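Local coordinates for protein BpsB (PgaB), Poly-beta-1,6-N-acetyl-D-glucosamine N-deacetylase (Bordetella bronchiseptica RB50, PDB 5BU6) that is a family 4 carbohydrate esterase that deacetylates poly-beta-1,6-N-acetyl-D-glucosamine and is required for biofilm formation, at residues Leu16-Val21 with Leu80-Gly85; Arg41-Leu46 with Thr91-Leu96; Ser153-Leu158 with Arg197-Thr202; Ser175-Leu180 with Ala190-Arg195. The protein carries 5 engineered substitutions. All coordinates share one frame; numbering follows the deposited sequence.

Contact 1 of 4, residues Leu16-Val21 with Leu80-Gly85; sequences LSMHDV and LTFDDG. Engineered in segment 16-21: Ser-17 (natural residue Cys). With NI (nickel (II) ion), chain C.
Strands 16-20 and 80-83 are parallel neighbours in the central sheet of this family 4 carbohydrate esterase. The second strand runs into the TFDD motif that supplies a nickel ligand. Thr-81 N donates to Leu-16 O (3.0 Å), and Met-18 N donates to Thr-81 O nearly along the C=O axis. On one face of the sheet Met-18 and Phe-82 lie side by side and point the same way. Met-18 CB touches Phe-82 CE2 at 3.5 Å. Bends at chi2 (79°) and chi3 (57°) bring Met-18 CE to Phe-82 CZ and, at 3.8 Å, to Leu-80 CD2. Leu-16 runs alongside Leu-80. The opposite face is polar. It carries Thr-81 and the engineered Ser-17, whose CA lies 3.2 Å from Thr-81 OG1. Further along, a water bridges Met-18 O and Asp-83 O. Asp-83 OD2 accepts from a nickel-bound water. Asp-84 OD1 coordinates the nickel itself at 2.1 Å.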
loop_
_atom_site.group_PDB
_atom_site.type_symbol
_atom_site.label_atom_id
_atom_site.label_comp_id
_atom_site.label_asym_id
_atom_site.label_seq_id
_atom_site.Cartn_x
_atom_site.Cartn_y
_atom_site.Cartn_z
ATOM N N LEU A 16 8.047 -5.115 -4.887
ATOM C CA LEU A 16 7.106 -5.989 -5.553
ATOM C C LEU A 16 5.807 -5.957 -4.775
ATOM O O LEU A 16 5.751 -6.393 -3.632
ATOM C CB LEU A 16 7.695 -7.407 -5.642
ATOM C CG LEU A 16 7.079 -8.460 -6.552
ATOM C CD1 LEU A 16 7.136 -8.026 -8.017
ATOM C CD2 LEU A 16 7.771 -9.802 -6.335
ATOM N N SER A 17 4.768 -5.403 -5.382
ATOM C CA SER A 17 3.477 -5.291 -4.723
ATOM C C SER A 17 2.599 -6.476 -5.164
ATOM O O SER A 17 2.420 -6.708 -6.349
ATOM C CB SER A 17 2.845 -3.947 -5.068
ATOM O OG SER A 17 1.563 -3.786 -4.488
ATOM N N MET A 18 2.100 -7.250 -4.206
ATOM C CA MET A 18 1.429 -8.508 -4.509
ATOM C C MET A 18 -0.073 -8.380 -4.312
ATOM O O MET A 18 -0.527 -7.914 -3.277
ATOM C CB MET A 18 1.953 -9.632 -3.623
ATOM C CG MET A 18 2.710 -10.696 -4.348
ATOM S SD MET A 18 4.378 -10.143 -4.692
ATOM C CE MET A 18 4.954 -9.769 -3.041
ATOM N N HIS A 19 -0.833 -8.831 -5.298
ATOM C CA HIS A 19 -2.289 -8.685 -5.271
ATOM C C HIS A 19 -2.918 -10.064 -5.482
ATOM O O HIS A 19 -2.575 -10.765 -6.432
ATOM C CB HIS A 19 -2.716 -7.682 -6.358
ATOM C CG HIS A 19 -4.191 -7.431 -6.436
ATOM N ND1 HIS A 19 -4.858 -6.615 -5.545
ATOM C CD2 HIS A 19 -5.122 -7.862 -7.321
ATOM C CE1 HIS A 19 -6.138 -6.567 -5.869
ATOM N NE2 HIS A 19 -6.326 -7.316 -6.942
ATOM N N ASP A 20 -3.796 -10.468 -4.577
ATOM C CA ASP A 20 -4.510 -11.735 -4.717
ATOM C C ASP A 20 -5.590 -11.554 -5.779
ATOM O O ASP A 20 -6.456 -10.692 -5.650
ATOM C CB ASP A 20 -5.114 -12.160 -3.373
ATOM C CG ASP A 20 -5.703 -13.567 -3.395
ATOM O OD1 ASP A 20 -6.164 -14.045 -4.456
ATOM O OD2 ASP A 20 -5.725 -14.192 -2.312
ATOM N N VAL A 21 -5.533 -12.365 -6.825
ATOM C CA VAL A 21 -6.446 -12.215 -7.956
ATOM C C VAL A 21 -7.915 -12.405 -7.535
ATOM O O VAL A 21 -8.821 -11.851 -8.155
ATOM C CB VAL A 21 -6.067 -13.200 -9.090
ATOM C CG1 VAL A 21 -6.379 -14.644 -8.691
ATOM C CG2 VAL A 21 -6.751 -12.822 -10.401
ATOM N N LEU A 80 8.892 -6.697 -0.388
ATOM C CA LEU A 80 7.591 -7.302 -0.700
ATOM C C LEU A 80 6.508 -6.528 0.037
ATOM O O LEU A 80 6.661 -6.236 1.244
ATOM C CB LEU A 80 7.564 -8.776 -0.260
ATOM C CG LEU A 80 8.680 -9.699 -0.720
ATOM C CD1 LEU A 80 8.493 -11.085 -0.076
ATOM C CD2 LEU A 80 8.697 -9.793 -2.251
ATOM N N THR A 81 5.431 -6.173 -0.667
ATOM C CA THR A 81 4.344 -5.443 -0.043
ATOM C C THR A 81 2.998 -6.111 -0.371
ATOM O O THR A 81 2.817 -6.654 -1.470
ATOM C CB THR A 81 4.317 -3.960 -0.484
ATOM O OG1 THR A 81 3.872 -3.858 -1.839
ATOM C CG2 THR A 81 5.724 -3.330 -0.359
ATOM N N PHE A 82 2.116 -6.104 0.621
ATOM C CA PHE A 82 0.783 -6.707 0.554
ATOM C C PHE A 82 -0.244 -5.686 1.066
ATOM O O PHE A 82 -0.311 -5.437 2.267
ATOM C CB PHE A 82 0.727 -7.987 1.396
ATOM C CG PHE A 82 1.690 -9.043 0.947
ATOM C CD1 PHE A 82 3.002 -9.050 1.417
ATOM C CD2 PHE A 82 1.294 -10.013 0.037
ATOM C CE1 PHE A 82 3.907 -10.012 0.989
ATOM C CE2 PHE A 82 2.185 -10.987 -0.400
ATOM C CZ PHE A 82 3.505 -10.985 0.082
ATOM N N ASP A 83 -1.022 -5.076 0.177
ATOM C CA ASP A 83 -1.950 -4.027 0.623
ATOM C C ASP A 83 -3.400 -4.515 0.681
ATOM O O ASP A 83 -3.723 -5.552 0.116
ATOM C CB ASP A 83 -1.871 -2.791 -0.279
ATOM C CG ASP A 83 -0.622 -2.763 -1.148
ATOM O OD1 ASP A 83 0.498 -2.863 -0.601
ATOM O OD2 ASP A 83 -0.770 -2.624 -2.385
ATOM N N ASP A 84 -4.230 -3.750 1.398
ATOM C CA ASP A 84 -5.703 -3.810 1.421
ATOM C C ASP A 84 -6.200 -4.533 2.664
ATOM O O ASP A 84 -7.345 -4.352 3.066
ATOM C CB ASP A 84 -6.309 -4.460 0.178
ATOM C CG ASP A 84 -6.232 -3.578 -1.055
ATOM O OD1 ASP A 84 -5.573 -2.525 -1.012
ATOM O OD2 ASP A 84 -6.827 -3.953 -2.093
ATOM N N GLY A 85 -5.348 -5.345 3.279
ATOM C CA GLY A 85 -5.661 -5.900 4.584
ATOM C C GLY A 85 -6.742 -6.974 4.597
ATOM O O GLY A 85 -7.422 -7.169 5.608
HETATM NI NI NI C . -5.037 -1.247 -2.586
HETATM O O HOH W 1 -2.267 -7.910 -1.214
HETATM O O HOH W 2 -3.422 -2.599 -2.878
HETATM O O HOH W 3 -6.007 -2.588 -3.985
#

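Contact 2 of 4, residues Arg41-Leu46 with Thr91-Leu96; sequences RTLTDL and TKVFPL
No ring or other flat group takes part in this contact. The aromatic ring of Phe-94 turns to helix 137-145, where it touches Glu-142 and Met-143. The start of helix 43-52 and helix 88-100 meet through branched aliphatic side chains. Leu-43 has CG anti to the backbone N (chi1 -173°), and its CD2 reaches between two partners on helix 88-100. It touches Val-93 CG2 at 3.6 Å, the two side chains crossing at about a right angle. It also touches Leu-96 CD1 at 3.7 Å, but here the side chains slide past each other in opposite directions. Leu-96 CD1 also meets Thr-44 CG2 at 3.7 Å. In Thr-44 that methyl is anti to the carbonyl carbon, so its carbon branch, not OG1, is in touch with leucine. Thr-42 is the N-cap of helix 43-52, and its OG1 accepts from Asp-45 N at 3.2 Å. In helix 88-100, Pro-95 has no N-H to give, and the helix is kinked there. Leu-43 and Val-93 both also touch Tyr-265 of strand 261-266, which places the contact where two outer helices pack beside the sheet. The joint across the segments is purely apolar. Its hold therefore depends on methyl packing, with exposed Thr-44 at its solvent side and buried Leu-43 and Val-93 on its inner side.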
loop_
_atom_site.group_PDB
_atom_site.type_symbol
_atom_site.label_atom_id
_atom_site.label_comp_id
_atom_site.label_asym_id
_atom_site.label_seq_id
_atom_site.Cartn_x
_atom_site.Cartn_y
_atom_site.Cartn_z
ATOM N N ARG A 41 0.934 -16.665 -11.043
ATOM C CA ARG A 41 1.454 -17.851 -10.369
ATOM C C ARG A 41 0.871 -17.948 -8.961
ATOM O O ARG A 41 0.232 -17.015 -8.501
ATOM C CB ARG A 41 2.983 -17.811 -10.313
ATOM N N THR A 42 1.081 -19.078 -8.291
ATOM C CA THR A 42 0.689 -19.233 -6.896
ATOM C C THR A 42 1.669 -18.505 -5.999
ATOM O O THR A 42 2.804 -18.275 -6.395
ATOM C CB THR A 42 0.629 -20.713 -6.475
ATOM O OG1 THR A 42 1.937 -21.286 -6.558
ATOM C CG2 THR A 42 -0.304 -21.483 -7.376
ATOM N N LEU A 43 1.229 -18.132 -4.798
ATOM C CA LEU A 43 2.078 -17.403 -3.867
ATOM C C LEU A 43 3.308 -18.225 -3.479
ATOM O O LEU A 43 4.412 -17.696 -3.399
ATOM C CB LEU A 43 1.296 -17.004 -2.617
ATOM C CG LEU A 43 2.043 -16.085 -1.645
ATOM C CD1 LEU A 43 2.466 -14.788 -2.312
ATOM C CD2 LEU A 43 1.200 -15.804 -0.416
ATOM N N THR A 44 3.116 -19.522 -3.254
ATOM C CA THR A 44 4.234 -20.378 -2.890
ATOM C C THR A 44 5.268 -20.394 -4.006
ATOM O O THR A 44 6.468 -20.251 -3.758
ATOM C CB THR A 44 3.789 -21.817 -2.594
ATOM O OG1 THR A 44 2.879 -22.261 -3.611
ATOM C CG2 THR A 44 3.112 -21.885 -1.241
ATOM N N ASP A 45 4.788 -20.541 -5.234
ATOM C CA ASP A 45 5.654 -20.526 -6.404
ATOM C C ASP A 45 6.381 -19.179 -6.529
ATOM O O ASP A 45 7.558 -19.140 -6.888
ATOM C CB ASP A 45 4.845 -20.828 -7.667
ATOM C CG ASP A 45 5.714 -21.207 -8.843
ATOM O OD1 ASP A 45 6.735 -21.899 -8.640
ATOM O OD2 ASP A 45 5.370 -20.814 -9.978
ATOM N N LEU A 46 5.696 -18.083 -6.217
ATOM C CA LEU A 46 6.348 -16.773 -6.221
ATOM C C LEU A 46 7.486 -16.714 -5.209
ATOM O O LEU A 46 8.553 -16.184 -5.508
ATOM C CB LEU A 46 5.366 -15.647 -5.924
ATOM C CG LEU A 46 4.444 -15.187 -7.049
ATOM C CD1 LEU A 46 3.950 -13.789 -6.730
ATOM C CD2 LEU A 46 5.131 -15.231 -8.409
ATOM N N THR A 91 -3.866 -15.425 7.148
ATOM C CA THR A 91 -3.923 -16.873 7.196
ATOM C C THR A 91 -3.059 -17.526 6.147
ATOM O O THR A 91 -2.663 -18.682 6.309
ATOM C CB THR A 91 -5.377 -17.361 7.029
ATOM O OG1 THR A 91 -5.902 -16.829 5.813
ATOM C CG2 THR A 91 -6.214 -16.839 8.158
ATOM N N LYS A 92 -2.754 -16.820 5.059
ATOM C CA LYS A 92 -1.985 -17.473 3.996
ATOM C C LYS A 92 -0.602 -16.860 3.770
ATOM O O LYS A 92 0.385 -17.591 3.628
ATOM C CB LYS A 92 -2.771 -17.456 2.683
ATOM C CG LYS A 92 -4.147 -18.108 2.790
ATOM C CD LYS A 92 -4.053 -19.587 3.153
ATOM C CE LYS A 92 -4.118 -20.479 1.921
ATOM N NZ LYS A 92 -4.394 -21.914 2.257
ATOM N N VAL A 93 -0.528 -15.533 3.725
ATOM C CA VAL A 93 0.732 -14.871 3.422
ATOM C C VAL A 93 1.669 -14.909 4.622
ATOM O O VAL A 93 2.832 -15.277 4.494
ATOM C CB VAL A 93 0.540 -13.394 2.993
ATOM C CG1 VAL A 93 1.895 -12.739 2.749
ATOM C CG2 VAL A 93 -0.311 -13.292 1.739
ATOM N N PHE A 94 1.141 -14.546 5.788
ATOM C CA PHE A 94 1.924 -14.459 7.026
ATOM C C PHE A 94 2.723 -15.754 7.337
ATOM O O PHE A 94 3.926 -15.683 7.586
ATOM C CB PHE A 94 0.984 -14.075 8.183
ATOM C CG PHE A 94 1.678 -13.835 9.502
ATOM C CD1 PHE A 94 2.908 -13.198 9.558
ATOM C CD2 PHE A 94 1.067 -14.211 10.695
ATOM C CE1 PHE A 94 3.543 -12.973 10.780
ATOM C CE2 PHE A 94 1.687 -13.981 11.918
ATOM C CZ PHE A 94 2.933 -13.357 11.957
ATOM N N PRO A 95 2.079 -16.939 7.284
ATOM C CA PRO A 95 2.884 -18.133 7.588
ATOM C C PRO A 95 3.905 -18.469 6.507
ATOM O O PRO A 95 4.881 -19.142 6.808
ATOM C CB PRO A 95 1.839 -19.253 7.725
ATOM C CG PRO A 95 0.619 -18.740 7.088
ATOM C CD PRO A 95 0.642 -17.261 7.169
ATOM N N LEU A 96 3.709 -18.002 5.280
ATOM C CA LEU A 96 4.741 -18.172 4.270
ATOM C C LEU A 96 5.907 -17.222 4.540
ATOM O O LEU A 96 7.065 -17.591 4.383
ATOM C CB LEU A 96 4.180 -17.945 2.869
ATOM C CG LEU A 96 3.542 -19.148 2.170
ATOM C CD1 LEU A 96 3.073 -18.745 0.784
ATOM C CD2 LEU A 96 4.514 -20.316 2.084
#

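Contact 3 of 4, residues Ser153-Leu158 with Arg197-Thr202. With NI (nickel (II) ion), chain C.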
loop_
_atom_site.group_PDB
_atom_site.type_symbol
_atom_site.label_atom_id
_atom_site.label_comp_id
_atom_site.label_asym_id
_atom_site.label_seq_id
_atom_site.Cartn_x
_atom_site.Cartn_y
_atom_site.Cartn_z
ATOM N N SER A 153 0.207 2.837 6.121
ATOM C CA SER A 153 -1.114 3.326 5.749
ATOM C C SER A 153 -1.388 3.040 4.277
ATOM O O SER A 153 -0.532 3.284 3.425
ATOM C CB SER A 153 -1.229 4.824 6.023
ATOM O OG SER A 153 -2.463 5.358 5.591
ATOM N N HIS A 154 -2.589 2.534 3.995
ATOM C CA HIS A 154 -3.127 2.508 2.626
ATOM C C HIS A 154 -4.249 3.538 2.526
ATOM O O HIS A 154 -5.182 3.364 1.748
ATOM C CB HIS A 154 -3.633 1.098 2.268
ATOM C CG HIS A 154 -3.602 0.795 0.807
ATOM N ND1 HIS A 154 -2.880 1.549 -0.097
ATOM C CD2 HIS A 154 -4.213 -0.176 0.086
ATOM C CE1 HIS A 154 -3.054 1.059 -1.314
ATOM N NE2 HIS A 154 -3.842 0.001 -1.227
ATOM N N SER A 155 -4.109 4.604 3.320
ATOM C CA SER A 155 -5.082 5.697 3.548
ATOM C C SER A 155 -6.167 5.254 4.537
ATOM O O SER A 155 -6.251 4.089 4.892
ATOM C CB SER A 155 -5.734 6.210 2.253
ATOM O OG SER A 155 -6.828 5.390 1.852
ATOM N N HIS A 156 -6.964 6.205 5.003
ATOM C CA HIS A 156 -8.160 5.892 5.790
ATOM C C HIS A 156 -9.301 5.591 4.828
ATOM O O HIS A 156 -9.794 4.486 4.783
ATOM C CB HIS A 156 -8.536 7.047 6.733
ATOM C CG HIS A 156 -9.742 6.773 7.586
ATOM N ND1 HIS A 156 -9.809 5.715 8.464
ATOM C CD2 HIS A 156 -10.929 7.418 7.683
ATOM C CE1 HIS A 156 -10.982 5.722 9.071
ATOM N NE2 HIS A 156 -11.685 6.743 8.611
ATOM N N ASN A 157 -9.689 6.578 4.040
ATOM C CA ASN A 157 -10.794 6.407 3.107
ATOM C C ASN A 157 -10.484 7.012 1.738
ATOM O O ASN A 157 -11.299 7.695 1.156
ATOM C CB ASN A 157 -12.063 7.027 3.695
ATOM C CG ASN A 157 -13.317 6.628 2.951
ATOM O OD1 ASN A 157 -13.355 5.596 2.264
ATOM N ND2 ASN A 157 -14.351 7.448 3.075
ATOM N N LEU A 158 -9.282 6.779 1.224
ATOM C CA LEU A 158 -8.959 7.285 -0.113
ATOM C C LEU A 158 -8.887 6.157 -1.127
ATOM O O LEU A 158 -8.497 6.376 -2.271
ATOM C CB LEU A 158 -7.634 8.039 -0.096
ATOM C CG LEU A 158 -7.620 9.250 0.833
ATOM C CD1 LEU A 158 -6.236 9.851 0.803
ATOM C CD2 LEU A 158 -8.662 10.273 0.431
ATOM N N ARG A 197 -5.110 15.512 4.364
ATOM C CA ARG A 197 -4.371 15.520 5.635
ATOM C C ARG A 197 -5.078 14.776 6.762
ATOM O O ARG A 197 -4.479 13.936 7.424
ATOM C CB ARG A 197 -4.096 16.948 6.104
ATOM C CG ARG A 197 -2.961 17.012 7.116
ATOM C CD ARG A 197 -2.763 18.426 7.633
ATOM N NE ARG A 197 -2.265 19.339 6.609
ATOM C CZ ARG A 197 -3.014 20.235 5.973
ATOM N NH1 ARG A 197 -4.304 20.337 6.249
ATOM N NH2 ARG A 197 -2.470 21.034 5.060
ATOM N N GLN A 198 -6.348 15.100 6.977
ATOM C CA GLN A 198 -7.138 14.447 8.013
ATOM C C GLN A 198 -7.222 12.949 7.774
ATOM O O GLN A 198 -7.129 12.167 8.716
ATOM C CB GLN A 198 -8.542 15.055 8.078
ATOM C CG GLN A 198 -9.429 14.482 9.172
ATOM C CD GLN A 198 -9.107 15.033 10.553
ATOM O OE1 GLN A 198 -8.078 14.703 11.146
ATOM N NE2 GLN A 198 -9.998 15.871 11.075
ATOM N N ASP A 199 -7.375 12.550 6.513
ATOM C CA ASP A 199 -7.379 11.133 6.164
ATOM C C ASP A 199 -6.096 10.432 6.607
ATOM O O ASP A 199 -6.149 9.411 7.282
ATOM C CB ASP A 199 -7.561 10.949 4.661
ATOM C CG ASP A 199 -7.785 9.500 4.282
ATOM O OD1 ASP A 199 -6.786 8.747 4.208
ATOM O OD2 ASP A 199 -8.957 9.115 4.067
ATOM N N LEU A 200 -4.942 10.975 6.226
ATOM C CA LEU A 200 -3.684 10.324 6.578
ATOM C C LEU A 200 -3.482 10.312 8.092
ATOM O O LEU A 200 -3.024 9.311 8.655
ATOM C CB LEU A 200 -2.499 11.017 5.887
ATOM C CG LEU A 200 -2.559 10.988 4.358
ATOM C CD1 LEU A 200 -1.332 11.631 3.726
ATOM C CD2 LEU A 200 -2.736 9.566 3.872
ATOM N N LYS A 201 -3.800 11.432 8.742
ATOM C CA LYS A 201 -3.652 11.552 10.190
ATOM C C LYS A 201 -4.520 10.512 10.905
ATOM O O LYS A 201 -4.073 9.837 11.830
ATOM C CB LYS A 201 -4.037 12.958 10.666
ATOM C CG LYS A 201 -3.675 13.245 12.122
ATOM C CD LYS A 201 -4.483 14.412 12.697
ATOM C CE LYS A 201 -4.491 15.632 11.778
ATOM N NZ LYS A 201 -3.204 16.390 11.775
ATOM N N THR A 202 -5.768 10.394 10.471
ATOM C CA THR A 202 -6.659 9.382 11.023
ATOM C C THR A 202 -6.110 7.956 10.871
ATOM O O THR A 202 -6.133 7.185 11.837
ATOM C CB THR A 202 -8.061 9.482 10.381
ATOM O OG1 THR A 202 -8.593 10.785 10.633
ATOM C CG2 THR A 202 -9.022 8.446 10.972
HETATM NI NI NI C . -5.037 -1.247 -2.586
HETATM O O HOH W 2 -3.422 -2.599 -2.878
HETATM O O HOH W 3 -6.007 -2.588 -3.985
#
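Residues 153-158 form an irregular loop after strand 149-153, with positive phi (79°) at Ser-155, and the loop turns the N-H groups of His-156 and Asn-157 to helix 189-211. It holds all but the last residue of the HSHNLH sequence, the H(S/T)HxxH metal-binding motif of family 4 carbohydrate esterases. His-154 NE2 binds nickel at 2.2 Å, together with Asp-84 and His-159. Asp-199 grips the loop with both carboxylate oxygens. OD1 accepts from His-156 N at 2.7 Å, met from above the carboxylate plane. OD2 accepts from Asn-157 N at 2.6 Å, on its syn lone pair. Leu-158 slides past the carboxylate, with CG 3.5 Å from Asp-199 CG. The buried carboxylate, probably charged, is thus met by two backbone amides and flanked by an aliphatic group. Ser-155 OG braces the loop from within: it accepts from Leu-158 N, an ST motif, and also donates to His-154 O. Ser-153 OG accepts from Ser-155 N in an ST turn. The His-156 ring is tied through ND1 to Thr-110 OG1. Thr-202 OG1 donates back to Gln-198 O, while its methyl faces the ring. In this CH-pi contact Thr-202 CG2 sits 3.7 Å from the His-156 ring centroid, 4° off the normal.

Contact 4 of 4, residues Ser175-Leu180 with Ala190-Arg195; sequences SSRQYL and AEYRAR
This is a partly buried, largely polar contact between the segment leading into the small hairpin 179-180/185-186 and the first turns of helix 189-211, which follows that hairpin. Tyr-192 is buried and reaches across with CG anti to the backbone N. Its ring meets Arg-177 CG, which lies 3.9 Å from Tyr-192 CG. The Arg-177 guanidinium plane stands 82° from the ring and turns its edge to CD2. At the tip, Tyr-192 OH lies 3.1 Å from Ser-175 O, while its hydrogen bonds go to Ala-174 O and Asn-226 ND2. Arg-195 comes from the next turn of the helix, bent at chi3 (59°). The Gln-178 amide lies over one face of its guanidinium, offset toward the rim, with the planes 41° apart. Gln-178 NE2 is 3.5 Å from Arg-195 NE, but both are donors. Ser-176 O lies in the guanidinium plane, at its edge, 3.4 Å from Arg-195 NH2. The guanidinium has firmer partners outside: NE forms a salt bridge with Glu-187, and NH1 bonds Ala-173 O. Across the two segments the contact is therefore mainly van der Waals approach of polar groups, and the clear polar bonds that fix Tyr-192 and Arg-195 run to residues nearby.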
loop_
_atom_site.group_PDB
_atom_site.type_symbol
_atom_site.label_atom_id
_atom_site.label_comp_id
_atom_site.label_asym_id
_atom_site.label_seq_id
_atom_site.Cartn_x
_atom_site.Cartn_y
_atom_site.Cartn_z
ATOM N N SER A 175 -6.222 12.125 -5.488
ATOM C CA SER A 175 -5.578 12.926 -6.521
ATOM C C SER A 175 -6.415 14.130 -6.921
ATOM O O SER A 175 -5.905 15.238 -7.069
ATOM C CB SER A 175 -5.296 12.063 -7.753
ATOM O OG SER A 175 -6.504 11.666 -8.385
ATOM N N SER A 176 -7.707 13.906 -7.091
ATOM C CA SER A 176 -8.565 14.914 -7.683
ATOM C C SER A 176 -9.157 15.871 -6.661
ATOM O O SER A 176 -9.485 15.480 -5.540
ATOM C CB SER A 176 -9.692 14.236 -8.468
ATOM O OG SER A 176 -10.405 13.323 -7.656
ATOM N N ARG A 177 -9.284 17.133 -7.057
ATOM C CA ARG A 177 -10.166 18.045 -6.350
ATOM C C ARG A 177 -11.592 17.638 -6.703
ATOM O O ARG A 177 -12.021 17.761 -7.855
ATOM C CB ARG A 177 -9.879 19.503 -6.720
ATOM C CG ARG A 177 -8.708 20.093 -5.942
ATOM C CD ARG A 177 -8.298 21.471 -6.458
ATOM N NE ARG A 177 -7.724 21.413 -7.803
ATOM C CZ ARG A 177 -6.502 20.967 -8.081
ATOM N NH1 ARG A 177 -5.714 20.522 -7.108
ATOM N NH2 ARG A 177 -6.068 20.956 -9.335
ATOM N N GLN A 178 -12.318 17.128 -5.714
ATOM C CA GLN A 178 -13.604 16.506 -5.988
ATOM C C GLN A 178 -14.735 17.522 -6.165
ATOM O O GLN A 178 -14.752 18.594 -5.551
ATOM C CB GLN A 178 -13.966 15.511 -4.885
ATOM C CG GLN A 178 -14.412 16.147 -3.581
ATOM C CD GLN A 178 -14.861 15.122 -2.558
ATOM O OE1 GLN A 178 -15.227 13.999 -2.909
ATOM N NE2 GLN A 178 -14.840 15.505 -1.285
ATOM N N TYR A 179 -15.682 17.162 -7.023
ATOM C CA TYR A 179 -16.839 17.996 -7.293
ATOM C C TYR A 179 -17.921 17.780 -6.222
ATOM O O TYR A 179 -18.297 16.644 -5.932
ATOM C CB TYR A 179 -17.367 17.690 -8.697
ATOM C CG TYR A 179 -18.598 18.461 -9.075
ATOM C CD1 TYR A 179 -18.522 19.805 -9.403
ATOM C CD2 TYR A 179 -19.843 17.842 -9.108
ATOM C CE1 TYR A 179 -19.656 20.515 -9.752
ATOM C CE2 TYR A 179 -20.976 18.540 -9.455
ATOM C CZ TYR A 179 -20.879 19.875 -9.774
ATOM O OH TYR A 179 -22.006 20.578 -10.119
ATOM N N LEU A 180 -18.403 18.871 -5.629
ATOM C CA LEU A 180 -19.380 18.795 -4.539
ATOM C C LEU A 180 -20.784 19.194 -4.979
ATOM O O LEU A 180 -21.070 20.378 -5.159
ATOM C CB LEU A 180 -18.946 19.682 -3.374
ATOM C CG LEU A 180 -17.527 19.407 -2.887
ATOM C CD1 LEU A 180 -17.160 20.362 -1.767
ATOM C CD2 LEU A 180 -17.403 17.961 -2.441
ATOM N N ALA A 190 -7.424 24.592 -0.246
ATOM C CA ALA A 190 -7.431 24.440 1.205
ATOM C C ALA A 190 -8.305 23.268 1.648
ATOM O O ALA A 190 -7.879 22.457 2.459
ATOM C CB ALA A 190 -7.893 25.719 1.864
ATOM N N GLU A 191 -9.524 23.184 1.116
ATOM C CA GLU A 191 -10.433 22.073 1.425
ATOM C C GLU A 191 -9.835 20.724 1.035
ATOM O O GLU A 191 -9.895 19.743 1.795
ATOM C CB GLU A 191 -11.776 22.264 0.711
ATOM C CG GLU A 191 -12.570 23.475 1.170
ATOM C CD GLU A 191 -13.784 23.748 0.292
ATOM O OE1 GLU A 191 -13.852 23.201 -0.829
ATOM O OE2 GLU A 191 -14.673 24.510 0.723
ATOM N N TYR A 192 -9.257 20.675 -0.158
ATOM C CA TYR A 192 -8.645 19.452 -0.665
ATOM C C TYR A 192 -7.492 18.980 0.217
ATOM O O TYR A 192 -7.443 17.817 0.623
ATOM C CB TYR A 192 -8.164 19.687 -2.096
ATOM C CG TYR A 192 -7.259 18.630 -2.650
ATOM C CD1 TYR A 192 -7.641 17.291 -2.682
ATOM C CD2 TYR A 192 -6.030 18.975 -3.190
ATOM C CE1 TYR A 192 -6.793 16.319 -3.213
ATOM C CE2 TYR A 192 -5.194 18.031 -3.725
ATOM C CZ TYR A 192 -5.571 16.705 -3.735
ATOM O OH TYR A 192 -4.715 15.786 -4.286
ATOM N N ARG A 193 -6.575 19.892 0.527
ATOM C CA ARG A 193 -5.439 19.568 1.390
ATOM C C ARG A 193 -5.913 19.068 2.742
ATOM O O ARG A 193 -5.405 18.065 3.252
ATOM C CB ARG A 193 -4.537 20.797 1.574
ATOM C CG ARG A 193 -3.581 21.040 0.426
ATOM C CD ARG A 193 -2.792 22.352 0.603
ATOM N NE ARG A 193 -1.678 22.395 -0.333
ATOM C CZ ARG A 193 -0.445 21.987 -0.045
ATOM N NH1 ARG A 193 -0.164 21.525 1.168
ATOM N NH2 ARG A 193 0.508 22.051 -0.966
ATOM N N ALA A 194 -6.888 19.772 3.312
ATOM C CA ALA A 194 -7.457 19.409 4.615
ATOM C C ALA A 194 -8.041 17.991 4.615
ATOM O O ALA A 194 -7.807 17.212 5.546
ATOM C CB ALA A 194 -8.514 20.411 5.022
ATOM N N ARG A 195 -8.799 17.653 3.574
ATOM C CA ARG A 195 -9.386 16.319 3.490
ATOM C C ARG A 195 -8.298 15.250 3.451
ATOM O O ARG A 195 -8.341 14.287 4.226
ATOM C CB ARG A 195 -10.308 16.208 2.266
ATOM C CG ARG A 195 -10.947 14.831 2.056
ATOM C CD ARG A 195 -12.026 14.865 0.951
ATOM N NE ARG A 195 -11.497 15.300 -0.347
ATOM C CZ ARG A 195 -10.827 14.510 -1.182
ATOM N NH1 ARG A 195 -10.613 13.241 -0.869
ATOM N NH2 ARG A 195 -10.377 14.982 -2.336
#

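How the contacts relate
Contact 1 is the buried core, joining two sheet strands by backbone bonds. Contact 2 lies farther out, where helices pack beside the same sheet. The two touch: Phe-82 CZ meets Val-93 CG1 at 3.6 Å, and Met-18 CG meets Leu-46 CD1. Contacts 1 and 3 supply Asp-84 and His-154 to one nickel ion and share its two waters. Contacts 3 and 4 both use helix 189-211 and touch where Leu-158 CD2 meets Arg-195 NH1. Contact 4 is the most peripheral, about 21 Å from the chain centre to its own. Chemistry changes with place: backbone pairing with an apolar face and a metal-binding end for contact 1, aliphatic for contact 2, carboxylate to amide for contact 3, guanidinium and phenol for contact 4.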